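Long-range contacts in GphF Dehydratase 1 (Archangium violaceum, PDB 6MBF), which serves as a dehydratase domain of the gephyronic acid polyketide synthase and probably also takes part in rearranging the olefin of the growing chain: residues F224-C229 with L280-A285; R247-R252 with T259-L264. All blocks are in the same frame, centred on the assembly; numbering follows the deposited sequence.

Interaction 1: F224-C229 with L280-A285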
loop_
_atom_site.group_PDB
_atom_site.type_symbol
_atom_site.label_atom_id
_atom_site.label_comp_id
_atom_site.label_asym_id
_atom_site.label_seq_id
_atom_site.Cartn_x
_atom_site.Cartn_y
_atom_site.Cartn_z
ATOM N N PHE A 224 10.073 -2.187 10.119
ATOM C CA PHE A 224 9.018 -1.185 10.100
ATOM C C PHE A 224 7.850 -1.640 9.234
ATOM O O PHE A 224 8.036 -2.203 8.152
ATOM C CB PHE A 224 9.564 0.148 9.589
ATOM C CG PHE A 224 10.517 0.806 10.545
ATOM C CD1 PHE A 224 10.041 1.591 11.591
ATOM C CD2 PHE A 224 11.883 0.616 10.422
ATOM C CE1 PHE A 224 10.920 2.184 12.488
ATOM C CE2 PHE A 224 12.764 1.207 11.319
ATOM C CZ PHE A 224 12.285 1.987 12.345
ATOM N N VAL A 225 6.642 -1.375 9.723
ATOM C CA VAL A 225 5.395 -1.726 9.051
ATOM C C VAL A 225 4.517 -0.481 8.972
ATOM O O VAL A 225 4.426 0.265 9.957
ATOM C CB VAL A 225 4.685 -2.866 9.801
ATOM C CG1 VAL A 225 3.290 -3.083 9.261
ATOM C CG2 VAL A 225 5.509 -4.143 9.699
ATOM N N PRO A 226 3.860 -0.205 7.843
ATOM C CA PRO A 226 2.912 0.921 7.799
ATOM C C PRO A 226 1.731 0.649 8.718
ATOM O O PRO A 226 1.063 -0.384 8.600
ATOM C CB PRO A 226 2.482 0.976 6.328
ATOM C CG PRO A 226 3.510 0.188 5.581
ATOM C CD PRO A 226 4.029 -0.844 6.527
ATOM N N LEU A 227 1.496 1.565 9.658
ATOM C CA LEU A 227 0.357 1.475 10.559
ATOM C C LEU A 227 -0.693 2.537 10.302
ATOM O O LEU A 227 -1.818 2.401 10.789
ATOM C CB LEU A 227 0.806 1.580 12.025
ATOM C CG LEU A 227 1.475 0.333 12.612
ATOM C CD1 LEU A 227 1.418 0.361 14.135
ATOM C CD2 LEU A 227 0.833 -0.938 12.059
ATOM N N GLY A 228 -0.355 3.581 9.563
ATOM C CA GLY A 228 -1.325 4.628 9.319
ATOM C C GLY A 228 -0.886 5.472 8.151
ATOM O O GLY A 228 0.253 5.397 7.688
ATOM N N CYS A 229 -1.825 6.281 7.678
ATOM C CA CYS A 229 -1.573 7.193 6.569
ATOM C C CYS A 229 -2.585 8.322 6.685
ATOM O O CYS A 229 -3.791 8.054 6.727
ATOM C CB CYS A 229 -1.725 6.440 5.248
ATOM S SG CYS A 229 -1.412 7.371 3.784
ATOM N N LEU A 280 2.724 8.930 5.937
ATOM C CA LEU A 280 2.821 7.495 6.121
ATOM C C LEU A 280 3.497 7.225 7.462
ATOM O O LEU A 280 4.607 7.700 7.709
ATOM C CB LEU A 280 3.620 6.881 4.974
ATOM C CG LEU A 280 3.930 5.389 5.101
ATOM C CD1 LEU A 280 2.658 4.573 5.027
ATOM C CD2 LEU A 280 4.925 4.944 4.032
ATOM N N GLN A 281 2.820 6.499 8.341
ATOM C CA GLN A 281 3.306 6.253 9.692
ATOM C C GLN A 281 3.809 4.817 9.771
ATOM O O GLN A 281 3.068 3.877 9.470
ATOM C CB GLN A 281 2.201 6.535 10.711
ATOM C CG GLN A 281 1.887 8.033 10.811
ATOM C CD GLN A 281 0.413 8.336 11.012
ATOM O OE1 GLN A 281 -0.286 8.757 10.083
ATOM N NE2 GLN A 281 -0.063 8.150 12.234
ATOM N N LEU A 282 5.079 4.652 10.139
ATOM C CA LEU A 282 5.720 3.346 10.204
ATOM C C LEU A 282 6.064 3.003 11.646
ATOM O O LEU A 282 6.504 3.866 12.406
ATOM C CB LEU A 282 7.003 3.320 9.369
ATOM C CG LEU A 282 6.907 3.713 7.898
ATOM C CD1 LEU A 282 8.312 3.675 7.271
ATOM C CD2 LEU A 282 5.961 2.769 7.185
ATOM N N LYS A 283 5.877 1.739 12.019
ATOM C CA LYS A 283 6.236 1.296 13.358
ATOM C C LYS A 283 6.864 -0.087 13.277
ATOM O O LYS A 283 6.436 -0.922 12.476
ATOM C CB LYS A 283 5.013 1.276 14.289
ATOM C CG LYS A 283 5.360 0.996 15.740
ATOM C CD LYS A 283 4.145 1.112 16.642
ATOM C CE LYS A 283 4.532 0.908 18.098
ATOM N NZ LYS A 283 3.365 1.092 19.002
ATOM N N ARG A 284 7.889 -0.322 14.096
ATOM C CA ARG A 284 8.539 -1.627 14.107
ATOM C C ARG A 284 7.571 -2.702 14.588
ATOM O O ARG A 284 6.826 -2.511 15.555
ATOM C CB ARG A 284 9.782 -1.601 14.997
ATOM C CG ARG A 284 10.943 -0.793 14.435
ATOM C CD ARG A 284 12.180 -0.975 15.304
ATOM N NE ARG A 284 13.359 -0.336 14.732
ATOM C CZ ARG A 284 14.125 -0.895 13.803
ATOM N NH1 ARG A 284 13.830 -2.109 13.338
ATOM N NH2 ARG A 284 15.189 -0.251 13.351
ATOM N N ALA A 285 7.575 -3.833 13.894
ATOM C CA ALA A 285 6.738 -4.956 14.286
ATOM C C ALA A 285 7.276 -5.600 15.558
ATOM O O ALA A 285 8.486 -5.767 15.723
ATOM C CB ALA A 285 6.673 -5.988 13.159
#
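Leu227 and Gly228 both turn their backbone N-H groups to the carbonyl of Gln281, a classic beta bulge in an antiparallel strand pair of the hotdog fold. The two donors share that oxygen unequally: Leu227 N sits 2.8 Å from Gln281 O, nearly along the C=O axis, whereas Gly228 N, 3.4 Å from Gln281 O, adds a weak bond. Past the bulge, Gln281 N gives an almost straight bond to Gly228 O (2.9 Å, 175° at the hydrogen). Before it, Val225 and Lys283 spend each N-H on the other's carbonyl, and Phe224 N bonds to Tyr215 OH. Pro226, with no N-H to offer, pairs without hydrogen bonds with Leu282, whose CD2 packs 3.6 Å from Pro226 CA. Backbone hydrogen bonds run on from Leu227 and Cys229 to Val81 and Val79, and from Leu280, Leu282 and Arg284 to Ala262, His260 and Gln258, so both strands are interior ones. The Arg284 guanidinium is satisfied from outside: NE by Asn257 O, NH1 by Glu222 O, NH2 by Ser219 O and a salt bridge to Glu218. Arg284 CG, beside its own backbone N (chi1 -71°), makes a CH-pi contact over one face of the Phe224 ring, offset toward the rim, 3.7 Å from its centroid. Farther out, Phe224 CE2 lies over the guanidinium centre, 3.5 Å from Arg284 CZ, the planes 44° apart.

Interaction 2: R247-R252 with T259-L264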
loop_
_atom_site.group_PDB
_atom_site.type_symbol
_atom_site.label_atom_id
_atom_site.label_comp_id
_atom_site.label_asym_id
_atom_site.label_seq_id
_atom_site.Cartn_x
_atom_site.Cartn_y
_atom_site.Cartn_z
ATOM N N ARG A 247 10.260 12.066 1.607
ATOM C CA ARG A 247 10.904 12.843 2.664
ATOM C C ARG A 247 10.566 12.228 4.016
ATOM O O ARG A 247 9.397 12.175 4.409
ATOM C CB ARG A 247 10.484 14.321 2.620
ATOM C CG ARG A 247 11.062 15.141 3.785
ATOM C CD ARG A 247 10.673 16.633 3.726
ATOM N NE ARG A 247 11.184 17.302 2.532
ATOM C CZ ARG A 247 10.435 17.935 1.630
ATOM N NH1 ARG A 247 9.113 17.997 1.769
ATOM N NH2 ARG A 247 11.011 18.515 0.582
ATOM N N LEU A 248 11.589 11.771 4.726
ATOM C CA LEU A 248 11.414 11.284 6.083
ATOM C C LEU A 248 11.358 12.456 7.053
ATOM O O LEU A 248 12.128 13.413 6.937
ATOM C CB LEU A 248 12.561 10.341 6.451
ATOM C CG LEU A 248 12.343 8.877 6.060
ATOM C CD1 LEU A 248 13.676 8.158 5.906
ATOM C CD2 LEU A 248 11.474 8.173 7.104
ATOM N N HIS A 249 10.434 12.383 8.006
ATOM C CA HIS A 249 10.371 13.365 9.069
ATOM C C HIS A 249 11.571 13.186 9.999
ATOM O O HIS A 249 12.186 12.119 10.027
ATOM C CB HIS A 249 9.060 13.219 9.845
ATOM C CG HIS A 249 7.847 13.612 9.064
ATOM N ND1 HIS A 249 6.643 13.913 9.664
ATOM C CD2 HIS A 249 7.652 13.763 7.732
ATOM C CE1 HIS A 249 5.756 14.225 8.737
ATOM N NE2 HIS A 249 6.341 14.144 7.554
ATOM N N PRO A 250 11.932 14.219 10.759
ATOM C CA PRO A 250 13.063 14.093 11.686
ATOM C C PRO A 250 12.819 12.981 12.690
ATOM O O PRO A 250 11.768 12.943 13.345
ATOM C CB PRO A 250 13.125 15.470 12.371
ATOM C CG PRO A 250 11.846 16.150 12.041
ATOM C CD PRO A 250 11.389 15.586 10.731
ATOM N N PRO A 251 13.754 12.047 12.816
ATOM C CA PRO A 251 13.575 10.936 13.754
ATOM C C PRO A 251 13.858 11.377 15.182
ATOM O O PRO A 251 14.544 12.366 15.434
ATOM C CB PRO A 251 14.605 9.898 13.289
ATOM C CG PRO A 251 15.330 10.514 12.121
ATOM C CD PRO A 251 15.047 11.979 12.126
ATOM N N ARG A 252 13.310 10.617 16.127
ATOM C CA ARG A 252 13.540 10.960 17.523
ATOM C C ARG A 252 14.930 10.541 17.983
ATOM O O ARG A 252 15.484 11.159 18.899
ATOM C CB ARG A 252 12.452 10.337 18.408
ATOM C CG ARG A 252 12.329 8.823 18.315
ATOM C CD ARG A 252 13.194 8.106 19.354
ATOM N NE ARG A 252 13.201 6.654 19.178
ATOM C CZ ARG A 252 12.426 5.812 19.857
ATOM N NH1 ARG A 252 11.578 6.274 20.766
ATOM N NH2 ARG A 252 12.502 4.507 19.631
ATOM N N THR A 259 9.497 4.277 15.502
ATOM C CA THR A 259 8.585 4.811 14.502
ATOM C C THR A 259 9.315 5.759 13.564
ATOM O O THR A 259 10.340 6.357 13.915
ATOM C CB THR A 259 7.399 5.565 15.127
ATOM O OG1 THR A 259 7.892 6.664 15.902
ATOM C CG2 THR A 259 6.571 4.646 16.013
ATOM N N HIS A 260 8.766 5.881 12.355
ATOM C CA HIS A 260 9.150 6.901 11.392
ATOM C C HIS A 260 7.889 7.409 10.711
ATOM O O HIS A 260 6.847 6.743 10.719
ATOM C CB HIS A 260 10.119 6.379 10.325
ATOM C CG HIS A 260 11.532 6.269 10.790
ATOM N ND1 HIS A 260 12.370 7.357 10.871
ATOM C CD2 HIS A 260 12.265 5.196 11.173
ATOM C CE1 HIS A 260 13.558 6.964 11.297
ATOM N NE2 HIS A 260 13.520 5.657 11.489
ATOM N N THR A 261 8.000 8.590 10.116
ATOM C CA THR A 261 6.931 9.170 9.308
ATOM C C THR A 261 7.539 9.678 8.010
ATOM O O THR A 261 8.674 10.165 8.003
ATOM C CB THR A 261 6.207 10.305 10.056
ATOM O OG1 THR A 261 5.708 9.822 11.308
ATOM C CG2 THR A 261 5.031 10.845 9.239
ATOM N N ALA A 262 6.807 9.541 6.903
ATOM C CA ALA A 262 7.314 9.984 5.613
ATOM C C ALA A 262 6.178 10.533 4.762
ATOM O O ALA A 262 5.024 10.107 4.883
ATOM C CB ALA A 262 8.020 8.842 4.862
ATOM N N ASP A 263 6.530 11.481 3.895
ATOM C CA ASP A 263 5.668 11.976 2.833
ATOM C C ASP A 263 6.246 11.546 1.488
ATOM O O ASP A 263 7.463 11.426 1.331
ATOM C CB ASP A 263 5.550 13.504 2.883
ATOM C CG ASP A 263 5.163 14.011 4.250
ATOM O OD1 ASP A 263 4.178 13.493 4.810
ATOM O OD2 ASP A 263 5.845 14.927 4.762
ATOM N N LEU A 264 5.373 11.299 0.517
ATOM C CA LEU A 264 5.825 10.844 -0.789
ATOM C C LEU A 264 5.014 11.509 -1.887
ATOM O O LEU A 264 3.840 11.841 -1.703
ATOM C CB LEU A 264 5.718 9.317 -0.947
ATOM C CG LEU A 264 6.478 8.426 0.033
ATOM C CD1 LEU A 264 5.641 8.131 1.257
ATOM C CD2 LEU A 264 6.854 7.122 -0.669
HETATM O O HOH W 1 7.242 16.660 3.283
HETATM O O HOH W 2 10.779 9.779 10.606
HETATM O O HOH W 3 11.170 8.718 15.084
#
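Asp263 OD2 is gripped twice, by His249 NE2 at 2.9 Å and by water 1, which donates to OD2. The histidine N-H points at the oxygen in the plane of its ring but meets it from above the carboxylate plane, the two planes being 62° apart. The same water accepts from Arg247 NH1 and so links arginine to aspartate, while Arg247 NE keeps its own salt bridge to Glu178. Asp263 OD1 takes the backbone N-H of Ala279, which should help hold the carboxylate in place. His249 CG is anti to its carbonyl carbon, beside the backbone N (chi1 -69°), which puts CG 3.7 Å from Thr261 O. Thr261 covers one face of the imidazole: its CG2, offset toward the rim, makes a CH-pi contact 3.6 Å from the His249 ring centroid, and His249 N binds Thr261 O at 2.8 Å, nearly straight. An alanine in place of His249 would probably leave Asp263 OD2 without its ring donor and Thr261 CG2 without the aromatic face it packs on.

Here the chain leaves the hairpin of strands 241-248 and 259-267 for the connecting loop: Arg247 and Asp263 form a hydrogen-bonded pair, Leu248 and Ala262 a non-hydrogen-bonded one, and beyond His249 water fills in. Water 2 donates to His249 O, accepts from Thr261 N and lies in the His260 ring plane near ND1; water 3 joins Arg252 N to Thr259 O. On the face of Leu248 and Ala262, Leu248 CD2 lies 3.9 Å from His260 CB; in the loop, Pro251 CB meets His260 CE1 obliquely at 3.7 Å. His260 NE2 bonds to Glu218. Leu248 packs on Val210, Leu213 and Ile214 of helix 200-214, and strand 273-284 pairs with strand 259-267 along its other edge.

The two interactions lie side by side on neighbouring strands, their centres about 10 Å apart. In sheet order strand 224-234 is followed by 273-284, then 259-267, then 241-248, so interaction 1 joins the first two and interaction 2 the last two. Along the chain the order is different: the hairpin of interaction 2 is formed between the two segments that interaction 1 brings together. Strands 273-284 and 259-267 are hydrogen-bonded neighbours, so the contacts share one continuous run of sheet. Glu218 bonds to Arg284 of interaction 1 and His260 of interaction 2, and the Phe224 ring packs edge-to-face with His260. Both pack against helix 200-214, consistent with the hotdog arrangement of a sheet wrapped around a helix.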